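Local coordinates for protein putative aldolase (Bacteroides vulgatus ATCC 8482, PDB 3DXI) that is of unknown function but folds as a closed eight-stranded TIM barrel related to the HMGL-like family, at residues I30-L36 and L68-K74; S148-D154 and V181-V187; T220-A226 and W267-Y273. One frame throughout, in Å; residues are numbered along the deposited sequence.

Contact 1: I30-L36 and L68-K74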
loop_
_atom_site.group_PDB
_atom_site.type_symbol
_atom_site.label_atom_id
_atom_site.label_comp_id
_atom_site.label_asym_id
_atom_site.label_seq_id
_atom_site.Cartn_x
_atom_site.Cartn_y
_atom_site.Cartn_z
ATOM N N ILE A 30 -17.479 17.466 7.253
ATOM C CA ILE A 30 -17.117 18.883 7.184
ATOM C C ILE A 30 -16.437 19.389 8.457
ATOM O O ILE A 30 -15.435 20.103 8.387
ATOM C CB ILE A 30 -18.355 19.764 6.890
ATOM C CG1 ILE A 30 -18.934 19.424 5.509
ATOM C CG2 ILE A 30 -17.976 21.238 6.956
ATOM C CD1 ILE A 30 -18.050 19.837 4.329
ATOM N N LEU A 31 -16.966 19.017 9.618
ATOM C CA LEU A 31 -16.378 19.465 10.879
ATOM C C LEU A 31 -15.012 18.837 11.158
ATOM O O LEU A 31 -14.132 19.482 11.730
ATOM C CB LEU A 31 -17.337 19.193 12.041
ATOM C CG LEU A 31 -18.627 20.020 11.968
ATOM C CD1 LEU A 31 -19.586 19.592 13.067
ATOM C CD2 LEU A 31 -18.293 21.502 12.087
ATOM N N ALA A 32 -14.832 17.584 10.755
ATOM C CA ALA A 32 -13.550 16.917 10.955
ATOM C C ALA A 32 -12.500 17.608 10.088
ATOM O O ALA A 32 -11.372 17.820 10.519
ATOM C CB ALA A 32 -13.649 15.445 10.569
HETATM N N MSE A 33 -12.880 17.957 8.863
HETATM C CA MSE A 33 -11.960 18.621 7.952
HETATM C C MSE A 33 -11.499 19.965 8.524
HETATM O O MSE A 33 -10.402 20.428 8.220
HETATM C CB MSE A 33 -12.621 18.827 6.588
HETATM C CG MSE A 33 -12.964 17.536 5.851
HETATM SE SE MSE A 33 -11.441 16.349 5.558
HETATM C CE MSE A 33 -11.871 15.009 6.892
ATOM N N ASN A 34 -12.338 20.591 9.346
ATOM C CA ASN A 34 -11.970 21.863 9.961
ATOM C C ASN A 34 -10.786 21.657 10.908
ATOM O O ASN A 34 -9.951 22.545 11.069
ATOM C CB ASN A 34 -13.127 22.456 10.779
ATOM C CG ASN A 34 -14.148 23.187 9.926
ATOM O OD1 ASN A 34 -13.928 23.427 8.740
ATOM N ND2 ASN A 34 -15.270 23.559 10.537
ATOM N N GLU A 35 -10.717 20.484 11.535
ATOM C CA GLU A 35 -9.649 20.208 12.491
ATOM C C GLU A 35 -8.510 19.340 11.981
ATOM O O GLU A 35 -7.711 18.836 12.772
ATOM C CB GLU A 35 -10.230 19.583 13.762
ATOM C CG GLU A 35 -11.224 20.480 14.478
ATOM C CD GLU A 35 -11.558 19.991 15.873
ATOM O OE1 GLU A 35 -10.692 20.111 16.768
ATOM O OE2 GLU A 35 -12.684 19.484 16.073
ATOM N N LEU A 36 -8.441 19.154 10.667
ATOM C CA LEU A 36 -7.369 18.368 10.064
ATOM C C LEU A 36 -6.593 19.307 9.146
ATOM O O LEU A 36 -7.154 20.269 8.619
ATOM C CB LEU A 36 -7.946 17.184 9.269
ATOM C CG LEU A 36 -8.610 16.054 10.075
ATOM C CD1 LEU A 36 -9.259 15.037 9.142
ATOM C CD2 LEU A 36 -7.572 15.371 10.941
ATOM N N LEU A 68 -22.715 24.004 3.952
ATOM C CA LEU A 68 -21.308 23.618 4.023
ATOM C C LEU A 68 -20.405 24.845 4.134
ATOM O O LEU A 68 -19.443 24.854 4.904
ATOM C CB LEU A 68 -20.916 22.807 2.783
ATOM C CG LEU A 68 -21.700 21.515 2.522
ATOM C CD1 LEU A 68 -21.063 20.777 1.352
ATOM C CD2 LEU A 68 -21.706 20.628 3.768
ATOM N N ARG A 69 -20.715 25.878 3.358
ATOM C CA ARG A 69 -19.922 27.100 3.385
ATOM C C ARG A 69 -20.048 27.791 4.739
ATOM O O ARG A 69 -19.129 28.470 5.203
ATOM C CB ARG A 69 -20.375 28.048 2.276
ATOM C CG ARG A 69 -19.613 29.351 2.260
ATOM C CD ARG A 69 -18.119 29.090 2.141
ATOM N NE ARG A 69 -17.596 29.603 0.882
ATOM C CZ ARG A 69 -16.372 29.363 0.412
ATOM N NH1 ARG A 69 -15.523 28.602 1.096
ATOM N NH2 ARG A 69 -16.000 29.896 -0.745
ATOM N N ASN A 70 -21.197 27.600 5.373
ATOM C CA ASN A 70 -21.472 28.193 6.667
ATOM C C ASN A 70 -20.649 27.568 7.793
ATOM O O ASN A 70 -20.145 28.274 8.668
ATOM C CB ASN A 70 -22.960 28.044 6.974
ATOM C CG ASN A 70 -23.598 29.340 7.396
ATOM O OD1 ASN A 70 -23.294 30.405 6.849
ATOM N ND2 ASN A 70 -24.508 29.261 8.366
ATOM N N ILE A 71 -20.503 26.247 7.761
ATOM C CA ILE A 71 -19.771 25.542 8.809
ATOM C C ILE A 71 -18.319 25.180 8.511
ATOM O O ILE A 71 -17.573 24.857 9.432
ATOM C CB ILE A 71 -20.525 24.257 9.239
ATOM C CG1 ILE A 71 -20.798 23.368 8.024
ATOM C CG2 ILE A 71 -21.834 24.633 9.926
ATOM C CD1 ILE A 71 -21.395 22.012 8.368
ATOM N N SER A 72 -17.913 25.233 7.243
ATOM C CA SER A 72 -16.528 24.913 6.886
ATOM C C SER A 72 -15.618 26.146 6.890
ATOM O O SER A 72 -16.005 27.221 6.428
ATOM C CB SER A 72 -16.469 24.251 5.501
ATOM O OG SER A 72 -15.124 24.038 5.093
ATOM N N THR A 73 -14.406 25.978 7.410
ATOM C CA THR A 73 -13.426 27.062 7.441
ATOM C C THR A 73 -12.374 26.875 6.337
ATOM O O THR A 73 -11.415 27.641 6.242
ATOM C CB THR A 73 -12.686 27.115 8.791
ATOM O OG1 THR A 73 -11.934 25.906 8.966
ATOM C CG2 THR A 73 -13.679 27.268 9.942
ATOM N N LYS A 74 -12.556 25.856 5.502
ATOM C CA LYS A 74 -11.610 25.579 4.422
ATOM C C LYS A 74 -12.157 25.965 3.052
ATOM O O LYS A 74 -13.305 26.387 2.930
ATOM C CB LYS A 74 -11.237 24.096 4.436
ATOM C CG LYS A 74 -10.778 23.606 5.806
ATOM C CD LYS A 74 -9.603 24.433 6.329
ATOM C CE LYS A 74 -9.077 23.897 7.653
ATOM N NZ LYS A 74 -8.622 22.472 7.560
HETATM O O HOH W 1 -14.244 21.978 6.505
HETATM O O HOH W 2 -10.596 25.335 11.247
#
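The flat carboxamide of Asn34 uses both of its ends against the chain leaving helix 62-71. On one edge ND2 of Asn34 donates to Ile71 O at 2.9 Å; that oxygen lies in the amide plane of Asn34, and the donor lies in the carbonyl plane of Ile71, so the two groups are turned to suit each other. On the other side Asn34 OD1 accepts from Thr73 N at 2.9 Å, nearly straight (170° at the hydrogen) but with the donor above the amide's own C=O plane, 36° out. With CG beside its backbone N (chi1 -81°), the amide spans the end of helix 62-71, taking Ile71 O and Thr73 N on either side of Ser72. A water ties the same OD1 to Ile30 O, donating to both, and accepts from Ser72 OG, which in turn receives Lys74 N in an ST turn. In this TIM barrel the site is where two neighbouring helices, 23-34 and 62-71, run out beside the start of strand 75-81, at the N-terminal ends of the strands. Lys74, bent at chi2 and chi4, doubles back over the end of helix 23-34: Lys74 NZ donates to Met33 O at 2.8 Å and, weakly, to Leu36 O at 2.9 Å, with Ile38 O as a further acceptor. Its charge would thus sit against the carbonyl end of that helix. Towards the barrel wall the contact turns apolar. Ile30 CG1 presses on Leu68 CD2 at 3.5 Å, tighter than ordinary van der Waals contact, the side chains crossing at about a right angle. Ile30 CG2, the other branch, rests between Ile71 CG1 (3.7 Å) and Ser72 CB (3.7 Å), while Leu68 also packs on Val43 and Ser72 on Leu41 of strand 40-45.

Contact 2: S148-D154 and V181-V187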
loop_
_atom_site.group_PDB
_atom_site.type_symbol
_atom_site.label_atom_id
_atom_site.label_comp_id
_atom_site.label_asym_id
_atom_site.label_seq_id
_atom_site.Cartn_x
_atom_site.Cartn_y
_atom_site.Cartn_z
ATOM N N SER A 148 3.364 20.749 -24.832
ATOM C CA SER A 148 3.509 22.079 -25.412
ATOM C C SER A 148 2.199 22.858 -25.381
ATOM O O SER A 148 2.184 24.078 -25.537
ATOM C CB SER A 148 4.008 21.969 -26.855
ATOM O OG SER A 148 5.255 21.292 -26.908
ATOM N N LYS A 149 1.094 22.149 -25.184
ATOM C CA LYS A 149 -0.214 22.786 -25.133
ATOM C C LYS A 149 -0.534 23.317 -23.743
ATOM O O LYS A 149 -1.585 23.930 -23.538
ATOM C CB LYS A 149 -1.304 21.791 -25.547
ATOM C CG LYS A 149 -1.165 21.279 -26.970
ATOM C CD LYS A 149 -2.257 20.279 -27.312
ATOM C CE LYS A 149 -2.098 19.778 -28.741
ATOM N NZ LYS A 149 -3.165 18.812 -29.144
ATOM N N LEU A 150 0.366 23.085 -22.791
ATOM C CA LEU A 150 0.134 23.529 -21.424
ATOM C C LEU A 150 0.474 24.993 -21.183
ATOM O O LEU A 150 -0.001 25.586 -20.216
ATOM C CB LEU A 150 0.903 22.644 -20.437
ATOM C CG LEU A 150 0.563 21.150 -20.464
ATOM C CD1 LEU A 150 1.282 20.457 -19.319
ATOM C CD2 LEU A 150 -0.944 20.943 -20.339
ATOM N N LYS A 151 1.285 25.592 -22.047
ATOM C CA LYS A 151 1.618 26.994 -21.846
ATOM C C LYS A 151 0.363 27.862 -21.926
ATOM O O LYS A 151 0.293 28.927 -21.311
ATOM C CB LYS A 151 2.633 27.481 -22.881
ATOM C CG LYS A 151 2.980 28.954 -22.693
ATOM C CD LYS A 151 4.099 29.422 -23.610
ATOM C CE LYS A 151 4.360 30.912 -23.429
ATOM N NZ LYS A 151 5.514 31.377 -24.255
ATOM N N ALA A 152 -0.632 27.397 -22.673
ATOM C CA ALA A 152 -1.877 28.144 -22.839
ATOM C C ALA A 152 -2.718 28.260 -21.562
ATOM O O ALA A 152 -3.682 29.027 -21.518
ATOM C CB ALA A 152 -2.710 27.515 -23.957
ATOM N N ILE A 153 -2.359 27.512 -20.522
ATOM C CA ILE A 153 -3.117 27.557 -19.274
ATOM C C ILE A 153 -2.481 28.447 -18.209
ATOM O O ILE A 153 -3.050 28.637 -17.137
ATOM C CB ILE A 153 -3.303 26.141 -18.679
ATOM C CG1 ILE A 153 -2.011 25.661 -18.014
ATOM C CG2 ILE A 153 -3.688 25.170 -19.774
ATOM C CD1 ILE A 153 -2.173 24.358 -17.229
ATOM N N ASP A 154 -1.310 29.001 -18.511
ATOM C CA ASP A 154 -0.590 29.851 -17.564
ATOM C C ASP A 154 -1.375 30.975 -16.891
ATOM O O ASP A 154 -1.145 31.268 -15.715
ATOM C CB ASP A 154 0.660 30.444 -18.222
ATOM C CG ASP A 154 1.789 29.442 -18.333
ATOM O OD1 ASP A 154 1.777 28.442 -17.581
ATOM O OD2 ASP A 154 2.699 29.657 -19.158
ATOM N N VAL A 181 6.300 18.792 -16.655
ATOM C CA VAL A 181 5.223 19.771 -16.567
ATOM C C VAL A 181 5.777 21.151 -16.192
ATOM O O VAL A 181 5.352 22.166 -16.743
ATOM C CB VAL A 181 4.141 19.302 -15.541
ATOM C CG1 VAL A 181 3.141 20.410 -15.255
ATOM C CG2 VAL A 181 3.393 18.083 -16.109
ATOM N N ARG A 182 6.741 21.180 -15.277
ATOM C CA ARG A 182 7.347 22.437 -14.850
ATOM C C ARG A 182 8.060 23.159 -15.999
ATOM O O ARG A 182 8.284 24.366 -15.924
ATOM C CB ARG A 182 8.344 22.190 -13.713
ATOM C CG ARG A 182 7.743 21.598 -12.439
ATOM C CD ARG A 182 6.797 22.562 -11.761
ATOM N NE ARG A 182 6.594 22.204 -10.361
ATOM C CZ ARG A 182 5.718 22.801 -9.558
ATOM N NH1 ARG A 182 4.955 23.785 -10.021
ATOM N NH2 ARG A 182 5.607 22.416 -8.295
ATOM N N LYS A 183 8.423 22.426 -17.049
ATOM C CA LYS A 183 9.098 23.032 -18.202
ATOM C C LYS A 183 8.104 23.698 -19.143
ATOM O O LYS A 183 8.475 24.577 -19.923
ATOM C CB LYS A 183 9.847 21.981 -19.030
ATOM C CG LYS A 183 11.042 21.325 -18.379
ATOM C CD LYS A 183 11.645 20.321 -19.358
ATOM C CE LYS A 183 12.826 19.586 -18.762
ATOM N NZ LYS A 183 13.333 18.548 -19.700
ATOM N N TYR A 184 6.845 23.281 -19.072
ATOM C CA TYR A 184 5.835 23.803 -19.978
ATOM C C TYR A 184 4.758 24.706 -19.391
ATOM O O TYR A 184 4.062 25.403 -20.135
ATOM C CB TYR A 184 5.206 22.633 -20.729
ATOM C CG TYR A 184 6.219 21.893 -21.577
ATOM C CD1 TYR A 184 6.655 22.422 -22.790
ATOM C CD2 TYR A 184 6.793 20.703 -21.136
ATOM C CE1 TYR A 184 7.639 21.789 -23.544
ATOM C CE2 TYR A 184 7.784 20.058 -21.879
ATOM C CZ TYR A 184 8.203 20.609 -23.083
ATOM O OH TYR A 184 9.198 19.994 -23.815
ATOM N N THR A 185 4.609 24.703 -18.072
ATOM C CA THR A 185 3.622 25.576 -17.455
ATOM C C THR A 185 4.149 26.101 -16.127
ATOM O O THR A 185 4.944 25.435 -15.464
ATOM C CB THR A 185 2.255 24.858 -17.260
ATOM O OG1 THR A 185 1.356 25.735 -16.571
ATOM C CG2 THR A 185 2.415 23.569 -16.478
ATOM N N HIS A 186 3.718 27.308 -15.763
ATOM C CA HIS A 186 4.149 27.954 -14.527
ATOM C C HIS A 186 3.147 27.768 -13.396
ATOM O O HIS A 186 3.438 28.112 -12.252
ATOM C CB HIS A 186 4.338 29.460 -14.749
ATOM C CG HIS A 186 5.486 29.805 -15.648
ATOM N ND1 HIS A 186 6.789 29.855 -15.206
ATOM C CD2 HIS A 186 5.522 30.104 -16.968
ATOM C CE1 HIS A 186 7.582 30.167 -16.216
ATOM N NE2 HIS A 186 6.838 30.323 -17.296
ATOM N N VAL A 187 1.972 27.230 -13.712
ATOM C CA VAL A 187 0.933 27.051 -12.704
ATOM C C VAL A 187 1.224 25.982 -11.655
ATOM O O VAL A 187 2.025 25.070 -11.869
ATOM C CB VAL A 187 -0.438 26.734 -13.353
ATOM C CG1 VAL A 187 -0.822 27.845 -14.317
ATOM C CG2 VAL A 187 -0.391 25.387 -14.061
HETATM O O HOH W 3 4.557 28.144 -19.957
#
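Tyr184 lays its ring against Ser148, whose backbone N sits over one face and whose CA is 4.1 Å from Tyr184 CD1. Further along, Asp154 holds the turn at Thr185 and His186 through one oxygen. Asp154 OD1 accepts from His186 N at 2.9 Å, on the syn side but 35° out of the carboxylate plane, and from the hydroxyl of Thr185 (OG1 to OD1 2.9 Å), which meets it nearly along the C-O axis. Thr185 OG1 is set trans to its own backbone N (chi1 176°), where it can reach Asp154 and also accept from Val187 N, closing an ST turn. The second carboxylate oxygen, Asp154 OD2, lies at the edge of the His186 ring, 3.6 Å from His186 CD2, and a water donates to it and to Tyr184 O. Toward the barrel wall Ile153 CD1 meets Val187 CG2 at 3.8 Å, the side chains crossing at about a right angle, and Leu150, Ile153, Val181 and Val187 all pack on Phe160 of strand 159-163. Such packing belongs to the N-terminal end of a TIM barrel, where the chain segments leading into adjacent strands, here 159-163 and 189-192, lie side by side.

Contact 3: T220-A226 and W267-Y273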
loop_
_atom_site.group_PDB
_atom_site.type_symbol
_atom_site.label_atom_id
_atom_site.label_comp_id
_atom_site.label_asym_id
_atom_site.label_seq_id
_atom_site.Cartn_x
_atom_site.Cartn_y
_atom_site.Cartn_z
ATOM N N THR A 220 -10.038 6.898 4.188
ATOM C CA THR A 220 -9.994 5.446 3.991
ATOM C C THR A 220 -9.752 5.078 2.532
ATOM O O THR A 220 -9.936 3.929 2.143
ATOM C CB THR A 220 -11.273 4.700 4.495
ATOM O OG1 THR A 220 -12.402 5.063 3.700
ATOM C CG2 THR A 220 -11.556 5.028 5.959
ATOM N N GLY A 221 -9.321 6.056 1.735
ATOM C CA GLY A 221 -9.053 5.814 0.323
ATOM C C GLY A 221 -10.310 5.593 -0.501
ATOM O O GLY A 221 -10.243 5.167 -1.654
HETATM N N MSE A 222 -11.461 5.888 0.093
HETATM C CA MSE A 222 -12.750 5.716 -0.573
HETATM C C MSE A 222 -12.723 6.248 -2.001
HETATM O O MSE A 222 -12.355 7.400 -2.251
HETATM C CB MSE A 222 -13.860 6.413 0.224
HETATM C CG MSE A 222 -15.268 6.169 -0.311
HETATM SE SE MSE A 222 -16.620 7.031 0.791
HETATM C CE MSE A 222 -18.181 6.002 0.273
ATOM N N GLY A 223 -13.121 5.384 -2.929
ATOM C CA GLY A 223 -13.141 5.722 -4.338
ATOM C C GLY A 223 -13.490 4.448 -5.079
ATOM O O GLY A 223 -13.430 3.367 -4.496
ATOM N N ARG A 224 -13.860 4.549 -6.348
ATOM C CA ARG A 224 -14.221 3.349 -7.091
ATOM C C ARG A 224 -13.034 2.399 -7.264
ATOM O O ARG A 224 -11.875 2.828 -7.337
ATOM C CB ARG A 224 -14.819 3.722 -8.456
ATOM C CG ARG A 224 -13.961 4.647 -9.303
ATOM C CD ARG A 224 -14.640 4.943 -10.645
ATOM N NE ARG A 224 -15.865 5.734 -10.515
ATOM C CZ ARG A 224 -15.902 7.065 -10.478
ATOM N NH1 ARG A 224 -14.775 7.766 -10.561
ATOM N NH2 ARG A 224 -17.064 7.699 -10.367
ATOM N N GLY A 225 -13.336 1.104 -7.307
ATOM C CA GLY A 225 -12.300 0.100 -7.471
ATOM C C GLY A 225 -11.285 0.048 -6.345
ATOM O O GLY A 225 -11.647 -0.084 -5.170
ATOM N N ALA A 226 -10.010 0.153 -6.712
ATOM C CA ALA A 226 -8.912 0.107 -5.752
ATOM C C ALA A 226 -8.866 1.364 -4.892
ATOM O O ALA A 226 -8.185 1.403 -3.871
ATOM C CB ALA A 226 -7.587 -0.079 -6.482
ATOM N N TRP A 267 -13.988 -0.825 -0.682
ATOM C CA TRP A 267 -13.119 -0.379 -1.766
ATOM C C TRP A 267 -11.710 -0.800 -1.361
ATOM O O TRP A 267 -11.451 -1.051 -0.188
ATOM C CB TRP A 267 -13.208 1.138 -1.938
ATOM C CG TRP A 267 -13.244 1.876 -0.640
ATOM C CD1 TRP A 267 -12.176 2.291 0.098
ATOM C CD2 TRP A 267 -14.416 2.283 0.080
ATOM N NE1 TRP A 267 -12.608 2.939 1.234
ATOM C CE2 TRP A 267 -13.978 2.946 1.247
ATOM C CE3 TRP A 267 -15.794 2.149 -0.147
ATOM C CZ2 TRP A 267 -14.866 3.478 2.186
ATOM C CZ3 TRP A 267 -16.683 2.682 0.795
ATOM C CH2 TRP A 267 -16.210 3.336 1.944
ATOM N N GLY A 268 -10.804 -0.882 -2.326
ATOM C CA GLY A 268 -9.449 -1.300 -2.027
ATOM C C GLY A 268 -8.995 -2.175 -3.175
ATOM O O GLY A 268 -9.828 -2.713 -3.908
ATOM N N THR A 269 -7.687 -2.328 -3.334
ATOM C CA THR A 269 -7.154 -3.122 -4.436
ATOM C C THR A 269 -7.286 -4.631 -4.211
ATOM O O THR A 269 -7.521 -5.089 -3.096
ATOM C CB THR A 269 -5.665 -2.776 -4.692
ATOM O OG1 THR A 269 -5.253 -3.349 -5.936
ATOM C CG2 THR A 269 -4.780 -3.339 -3.577
ATOM N N ASN A 270 -7.160 -5.385 -5.300
ATOM C CA ASN A 270 -7.231 -6.840 -5.286
ATOM C C ASN A 270 -6.527 -7.305 -6.560
ATOM O O ASN A 270 -6.094 -6.470 -7.352
ATOM C CB ASN A 270 -8.687 -7.336 -5.239
ATOM C CG ASN A 270 -9.594 -6.623 -6.228
ATOM O OD1 ASN A 270 -9.265 -6.472 -7.403
ATOM N ND2 ASN A 270 -10.763 -6.198 -5.751
ATOM N N LEU A 271 -6.420 -8.613 -6.776
ATOM C CA LEU A 271 -5.692 -9.098 -7.952
ATOM C C LEU A 271 -6.173 -8.507 -9.272
ATOM O O LEU A 271 -5.357 -8.136 -10.109
ATOM C CB LEU A 271 -5.692 -10.630 -8.015
ATOM C CG LEU A 271 -4.864 -11.219 -9.170
ATOM C CD1 LEU A 271 -3.457 -10.622 -9.160
ATOM C CD2 LEU A 271 -4.803 -12.743 -9.054
ATOM N N PRO A 272 -7.498 -8.427 -9.488
ATOM C CA PRO A 272 -8.008 -7.853 -10.738
ATOM C C PRO A 272 -7.573 -6.391 -10.892
ATOM O O PRO A 272 -7.184 -5.957 -11.981
ATOM C CB PRO A 272 -9.518 -7.972 -10.578
ATOM C CG PRO A 272 -9.664 -9.222 -9.775
ATOM C CD PRO A 272 -8.589 -9.061 -8.725
ATOM N N TYR A 273 -7.646 -5.633 -9.796
ATOM C CA TYR A 273 -7.250 -4.227 -9.827
ATOM C C TYR A 273 -5.741 -4.055 -9.868
ATOM O O TYR A 273 -5.244 -3.047 -10.373
ATOM C CB TYR A 273 -7.850 -3.462 -8.640
ATOM C CG TYR A 273 -9.358 -3.364 -8.717
ATOM C CD1 TYR A 273 -9.992 -3.164 -9.939
ATOM C CD2 TYR A 273 -10.147 -3.461 -7.576
ATOM C CE1 TYR A 273 -11.381 -3.062 -10.028
ATOM C CE2 TYR A 273 -11.541 -3.359 -7.650
ATOM C CZ TYR A 273 -12.148 -3.158 -8.884
ATOM O OH TYR A 273 -13.515 -3.046 -8.990
#
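The glycine-rich loop after the last barrel strand, 214-217, is covered here by Trp267 and the residues that lead into helix 271-278. The indole lies on Met222: CA of Met222 stands over the five-membered ring of Trp267, 3.4 Å from its centroid and 16° off the normal, a CH-pi contact. With CG opposite the backbone N (chi1 -174°) and the chain extended beyond, Met222, a selenomethionine, runs on across the six-membered ring, its SE 4.4 Å from that centroid in an oblique Met-aromatic contact. At the indole edge Trp267 NE1 donates to Thr220 O at 3.0 Å; the oxygen lies in the ring plane, but the donor stands well above the plane of that carbonyl and the bond is bent to 138° at the hydrogen. A weaker bond goes from NE1 to Thr220 OG1, so the buried N-H is shared between two acceptors of one residue. Leu261 and Leu262 of helix 248-265 also pack on Trp267, and Tyr16 meets it ring to ring. In a TIM barrel this is the C-terminal end of the strands, where the active site of such barrels generally lies. Beyond the tryptophan the backbones pair directly: Gly268 N donates to Gly225 O at 3.1 Å, almost straight, and Ala226 CA approaches Gly268 O at 3.5 Å as a CA-H...O contact. Gly225 and Ala226 then run along one face of the Tyr273 ring, which has Ala226 N over it and Gly225 CA 3.5 Å from Tyr273 CE2. Ala226 CB also packs on Thr269 CB at 3.8 Å, while Thr269 OG1 turns to Asn196 O. Asn270 is the N-cap of the helix carrying Tyr273, its OD1 accepting from Tyr273 N.

In the fold
Contacts 1 and 2 both lie at the N-terminal end of the barrel, where helices 23-34, 62-71 and 171-184 run out; their centres are 32 Å apart and their nearest atoms about 20 Å. Contact 3 belongs to the other end, on the loop after strand 214-217. It lies on the opposite side of the chain's centre from contact 2, centres 32 Å apart, but comes closer to contact 1, with about 9 Å between nearest atoms. Helix 248-265 bridges that gap, touching Ala32 and Leu36 of contact 1 and Thr220, Met222 and Trp267 of contact 3. Along the chain the three contacts follow one another without nesting.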